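Local coordinates for Glyco_hydro_cc domain-containing protein (Trichoderma gamsii, PDB 6UBD), which binds oligosaccharides, probably of the beta-1,3-glucan type, as a subgroup VII member of glycoside hydrolase family GH128, at residues A[130-135]-A[162-167]; A[142-147]-A[152-157]. All coordinates share one frame; numbering follows the deposited sequence.

Contact 1 of 2, residues A[130-135]-A[162-167]; sequences LIAPMG and QLTKSW
Lys165 NZ reaches Gly135 O at 3.5 Å. This weak hydrogen bond is the only one between 130-135 and 162-167. The acceptor lies near the C-terminal end of helix 120-136, where the helix dipole would probably favour a positive charge. The lysine gets there by lying along the helix. Its CG is anti to the backbone N (chi1 -160°), and the chain beyond is extended. CB lies 4.1 Å from Ala132 CB at one end of the path. CD passes Gly135 C at 4.2 Å near the other. Glycine brings no side chain into this path.

Ala132 is the main apolar point. Its CB points toward the loop and lies 4.0 Å from Lys165 N. Thr164 OG1 comes very close to the same methyl, but Thr164 is modelled in two conformers, so this approach is doubtful.

The helix is kinked here. Pro133 has no N-H to give, and Met134 N makes a weak bond to Ile131 O. Gly135 N also bonds Ile131 O, at 3.3 Å.

One turn earlier the hold is more polar. The Asn128 side chain bonds both Thr164 N and Gln162 O, and Trp127 NE1 bonds Lys165 O. The contact thus lays the connection from helix 154-159 to strand 170-176 against the later part of helix 120-136.

Contact 2 of 2, residues A[142-147]-A[152-157]; sequences GSPAMC and ESWLKQ
Ser143 and Leu155 open this contact within a beta-alpha connection. Segment 142-147 leaves parallel strand 140-142 and packs on the start of helix 154-159, in a fold consistent with the (beta/alpha)8 barrel of GH128. Ser143 OG lies 4.1 Å from Leu155 CD2. It also bonds Pro144 O at 2.8 Å, from 43° above the carbonyl plane, and is hydrogen-bonded to Ser171 N.

Pro144 comes next and touches two side chains. Its CG meets Trp154 CZ3 at 4.0 Å, and its CD meets Leu155 CD1 at 4.0 Å.

Met146 fills the middle. Its CG stands beside the backbone N (chi1 -62°), and the chain then bends to bring CE to 3.6 Å from Trp154 CE3. SD makes an oblique Met-aromatic contact, 4.9 Å from the centroid of the Trp154 six-membered ring. CG packs on Glu152 CB and Leu155 CB. With an alanine in place of Met146, the space between Trp154, Leu155 and Glu152 is likely to be left unfilled, and the indole would lose its sulfur contact.

Glu152, whose CB touches Met146, has polar partners for both oxygens. OE2 bonds Tyr188 and Tyr193, while OE1 takes a weak bond from Leu155 N and, on its syn lone pair, Lys156 N at 3.0 Å.

In the fold
The centre of contact 2, which is buried, lies about 13 Å from the centre of the chain, that of the partly buried contact 1 about 19 Å. Their own centres are about 15 Å apart. Contact 2 joins neighbours in sequence through apolar side chains and a sulfur. Contact 1 joins more distant parts, with less surface buried, by a methyl, a lysine chain and a weak bond. They meet at Trp167, which ends segment 162-167: its CD2 lies 3.5 Å from Ser143 CB, and its CH2 lies 3.7 Å from Leu155 CD1. Helix 120-136 serves both, since its Trp127 also touches Pro144. Helix 154-159 belongs to contact 2 and leads into the loop of contact 1.

Contact 1 of 2, residues A[130-135]-A[162-167]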
loop_
_atom_site.group_PDB
_atom_site.type_symbol
_atom_site.label_atom_id
_atom_site.label_comp_id
_atom_site.label_asym_id
_atom_site.label_seq_id
_atom_site.Cartn_x
_atom_site.Cartn_y
_atom_site.Cartn_z
ATOM N N LEU A 130 -12.883 14.972 2.859
ATOM C CA LEU A 130 -13.251 13.541 3.052
ATOM C C LEU A 130 -12.318 12.741 3.982
ATOM O O LEU A 130 -12.849 11.851 4.684
ATOM C CB LEU A 130 -13.386 12.873 1.693
ATOM C CG LEU A 130 -14.459 13.394 0.756
ATOM C CD1 LEU A 130 -14.400 12.793 -0.620
ATOM C CD2 LEU A 130 -15.830 13.154 1.338
ATOM N N ILE A 131 -11.015 13.020 3.983
ATOM C CA ILE A 131 -10.090 12.142 4.759
ATOM C C ILE A 131 -9.836 12.708 6.150
ATOM O O ILE A 131 -10.032 11.981 7.149
ATOM C CB ILE A 131 -8.770 11.942 3.967
ATOM C CG1 ILE A 131 -9.072 11.273 2.614
ATOM C CG2 ILE A 131 -7.763 11.157 4.840
ATOM C CD1 ILE A 131 -7.909 11.064 1.706
ATOM N N ALA A 132 -9.538 14.014 6.275
ATOM C CA ALA A 132 -9.284 14.582 7.612
ATOM C C ALA A 132 -10.457 14.389 8.591
ATOM O O ALA A 132 -10.173 14.060 9.740
ATOM C CB ALA A 132 -8.849 16.019 7.538
ATOM N N PRO A 133 -11.732 14.497 8.168
ATOM C CA PRO A 133 -12.785 14.282 9.156
ATOM C C PRO A 133 -12.831 12.855 9.709
ATOM O O PRO A 133 -13.261 12.620 10.842
ATOM C CB PRO A 133 -14.057 14.578 8.338
ATOM C CG PRO A 133 -13.567 15.579 7.321
ATOM C CD PRO A 133 -12.227 15.064 6.877
ATOM N N MET A 134 -12.444 11.863 8.910
ATOM C CA MET A 134 -12.316 10.451 9.413
ATOM C C MET A 134 -11.241 10.401 10.493
ATOM O O MET A 134 -11.424 9.706 11.497
ATOM C CB MET A 134 -11.967 9.479 8.291
ATOM C CG MET A 134 -13.066 9.354 7.284
ATOM S SD MET A 134 -14.462 8.420 7.945
ATOM C CE MET A 134 -15.282 7.894 6.434
ATOM N N GLY A 135 -10.131 11.093 10.313
ATOM C CA GLY A 135 -9.117 11.160 11.370
ATOM C C GLY A 135 -9.625 11.844 12.624
ATOM O O GLY A 135 -9.297 11.402 13.729
ATOM N N GLN A 162 -2.047 23.693 3.661
ATOM C CA GLN A 162 -2.898 23.794 4.871
ATOM C C GLN A 162 -3.835 22.576 4.892
ATOM O O GLN A 162 -4.817 22.547 4.121
ATOM C CB GLN A 162 -3.596 25.138 4.922
ATOM C CG GLN A 162 -4.529 25.299 6.102
ATOM C CD GLN A 162 -5.091 26.705 6.269
ATOM O OE1 GLN A 162 -5.094 27.535 5.353
ATOM N NE2 GLN A 162 -5.540 26.978 7.463
ATOM N N LEU A 163 -3.489 21.586 5.691
ATOM C CA LEU A 163 -4.286 20.367 5.869
ATOM C C LEU A 163 -4.959 20.481 7.230
ATOM O O LEU A 163 -4.268 20.747 8.209
ATOM C CB LEU A 163 -3.429 19.100 5.739
ATOM C CG LEU A 163 -2.620 18.932 4.454
ATOM C CD1 LEU A 163 -1.833 17.644 4.460
ATOM C CD2 LEU A 163 -3.520 18.961 3.227
ATOM N N THR A 164 -6.211 20.145 7.325
ATOM C CA THR A 164 -6.913 20.273 8.630
ATOM C C THR A 164 -6.362 19.315 9.679
ATOM O O THR A 164 -6.296 19.624 10.889
ATOM C CB THR A 164 -8.432 20.266 8.417
ATOM O OG1 THR A 164 -8.926 19.068 7.853
ATOM C CG2 THR A 164 -8.827 21.343 7.446
ATOM N N LYS A 165 -5.945 18.150 9.219
ATOM C CA LYS A 165 -5.155 17.121 9.966
ATOM C C LYS A 165 -4.148 16.504 9.000
ATOM O O LYS A 165 -4.562 16.218 7.893
ATOM C CB LYS A 165 -6.130 16.120 10.597
ATOM C CG LYS A 165 -5.470 15.362 11.739
ATOM C CD LYS A 165 -6.306 14.347 12.465
ATOM C CE LYS A 165 -5.478 13.761 13.617
ATOM N NZ LYS A 165 -6.229 12.826 14.448
ATOM N N SER A 166 -2.912 16.417 9.452
ATOM C CA SER A 166 -1.870 15.692 8.661
ATOM C C SER A 166 -2.011 14.174 8.832
ATOM O O SER A 166 -2.868 13.660 9.575
ATOM C CB SER A 166 -0.507 16.202 8.973
ATOM O OG SER A 166 0.460 15.667 8.080
ATOM N N TRP A 167 -1.178 13.422 8.116
ATOM C CA TRP A 167 -1.175 11.944 8.199
ATOM C C TRP A 167 -0.370 11.453 9.405
ATOM O O TRP A 167 0.472 12.112 9.975
ATOM C CB TRP A 167 -0.680 11.309 6.909
ATOM C CG TRP A 167 0.710 11.619 6.462
ATOM C CD1 TRP A 167 1.823 10.884 6.748
ATOM C CD2 TRP A 167 1.106 12.629 5.535
ATOM N NE1 TRP A 167 2.896 11.402 6.080
ATOM C CE2 TRP A 167 2.498 12.470 5.317
ATOM C CE3 TRP A 167 0.417 13.688 4.904
ATOM C CZ2 TRP A 167 3.188 13.322 4.457
ATOM C CZ3 TRP A 167 1.120 14.482 4.039
ATOM C CH2 TRP A 167 2.481 14.273 3.806
#

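Contact 2 of 2, residues A[142-147]-A[152-157]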
loop_
_atom_site.group_PDB
_atom_site.type_symbol
_atom_site.label_atom_id
_atom_site.label_comp_id
_atom_site.label_asym_id
_atom_site.label_seq_id
_atom_site.Cartn_x
_atom_site.Cartn_y
_atom_site.Cartn_z
ATOM N N GLY A 142 -3.254 7.493 6.506
ATOM C CA GLY A 142 -2.069 7.239 5.691
ATOM C C GLY A 142 -1.957 8.297 4.608
ATOM O O GLY A 142 -2.932 8.615 3.917
ATOM N N SER A 143 -0.721 8.706 4.271
ATOM C CA SER A 143 -0.488 9.682 3.214
ATOM C C SER A 143 -0.944 9.139 1.871
ATOM O O SER A 143 -0.945 7.874 1.671
ATOM C CB SER A 143 0.970 10.107 3.131
ATOM O OG SER A 143 1.815 9.099 2.512
ATOM N N PRO A 144 -1.126 9.991 0.857
ATOM C CA PRO A 144 -1.065 9.509 -0.522
ATOM C C PRO A 144 0.300 8.827 -0.823
ATOM O O PRO A 144 1.307 9.176 -0.237
ATOM C CB PRO A 144 -1.281 10.797 -1.346
ATOM C CG PRO A 144 -1.973 11.754 -0.379
ATOM C CD PRO A 144 -1.255 11.469 0.925
ATOM N N ALA A 145 0.203 7.856 -1.765
ATOM C CA ALA A 145 1.383 7.008 -2.172
ATOM C C ALA A 145 1.930 7.415 -3.546
ATOM O O ALA A 145 1.132 7.472 -4.492
ATOM C CB ALA A 145 1.046 5.521 -2.122
ATOM N N MET A 146 3.210 7.749 -3.607
ATOM C CA MET A 146 3.776 8.306 -4.852
ATOM C C MET A 146 4.328 7.234 -5.816
ATOM O O MET A 146 5.168 6.359 -5.456
ATOM C CB MET A 146 4.956 9.225 -4.498
ATOM C CG MET A 146 4.537 10.425 -3.628
ATOM S SD MET A 146 3.230 11.488 -4.334
ATOM C CE MET A 146 1.830 10.979 -3.315
ATOM N N CYS A 147 3.991 7.344 -7.081
ATOM C CA CYS A 147 4.617 6.462 -8.120
ATOM C C CYS A 147 6.064 6.846 -8.359
ATOM O O CYS A 147 6.839 5.989 -8.823
ATOM C CB CYS A 147 3.810 6.446 -9.425
ATOM S SG CYS A 147 3.917 7.987 -10.374
ATOM N N GLU A 152 10.054 11.588 -5.822
ATOM C CA GLU A 152 8.834 12.384 -5.763
ATOM C C GLU A 152 9.113 13.881 -5.484
ATOM O O GLU A 152 9.976 14.224 -4.705
ATOM C CB GLU A 152 7.898 11.825 -4.689
ATOM C CG GLU A 152 8.386 12.009 -3.270
ATOM C CD GLU A 152 8.049 13.344 -2.581
ATOM O OE1 GLU A 152 7.126 14.087 -3.080
ATOM O OE2 GLU A 152 8.704 13.630 -1.550
ATOM N N SER A 153 8.201 14.668 -6.080
ATOM C CA SER A 153 7.988 16.089 -5.691
ATOM C C SER A 153 6.534 16.343 -5.282
ATOM O O SER A 153 6.292 17.411 -4.662
ATOM C CB SER A 153 8.482 17.026 -6.737
ATOM O OG SER A 153 7.720 16.852 -7.944
ATOM N N TRP A 154 5.551 15.541 -5.629
ATOM C CA TRP A 154 4.128 15.858 -5.333
ATOM C C TRP A 154 3.892 15.884 -3.813
ATOM O O TRP A 154 3.182 16.802 -3.344
ATOM C CB TRP A 154 3.259 14.799 -6.111
ATOM C CG TRP A 154 1.774 15.027 -6.121
ATOM C CD1 TRP A 154 1.059 15.394 -7.230
ATOM C CD2 TRP A 154 0.801 14.831 -5.067
ATOM N NE1 TRP A 154 -0.286 15.462 -6.942
ATOM C CE2 TRP A 154 -0.461 15.127 -5.636
ATOM C CE3 TRP A 154 0.820 14.423 -3.718
ATOM C CZ2 TRP A 154 -1.647 15.106 -4.899
ATOM C CZ3 TRP A 154 -0.342 14.391 -2.974
ATOM C CH2 TRP A 154 -1.572 14.717 -3.580
ATOM N N LEU A 155 4.333 14.831 -3.084
ATOM C CA LEU A 155 4.034 14.743 -1.650
ATOM C C LEU A 155 4.792 15.879 -0.938
ATOM O O LEU A 155 4.275 16.387 0.060
ATOM C CB LEU A 155 4.428 13.356 -1.127
ATOM C CG LEU A 155 3.895 13.052 0.283
ATOM C CD1 LEU A 155 2.359 13.028 0.318
ATOM C CD2 LEU A 155 4.433 11.740 0.791
ATOM N N LYS A 156 5.928 16.273 -1.420
ATOM C CA LYS A 156 6.686 17.365 -0.749
ATOM C C LYS A 156 5.894 18.674 -0.794
ATOM O O LYS A 156 5.825 19.392 0.242
ATOM C CB LYS A 156 8.079 17.482 -1.402
ATOM C CG LYS A 156 8.952 18.488 -0.695
ATOM C CD LYS A 156 10.365 18.416 -1.101
ATOM C CE LYS A 156 10.957 17.135 -0.578
ATOM N NZ LYS A 156 12.371 16.976 -0.999
ATOM N N GLN A 157 5.256 18.918 -1.938
ATOM C CA GLN A 157 4.422 20.119 -2.121
ATOM C C GLN A 157 3.126 19.958 -1.305
ATOM O O GLN A 157 2.712 20.933 -0.601
ATOM C CB GLN A 157 4.218 20.309 -3.618
ATOM C CG GLN A 157 3.447 21.605 -3.930
ATOM C CD GLN A 157 4.272 22.845 -3.632
ATOM O OE1 GLN A 157 5.497 22.853 -3.767
ATOM N NE2 GLN A 157 3.620 23.928 -3.259
#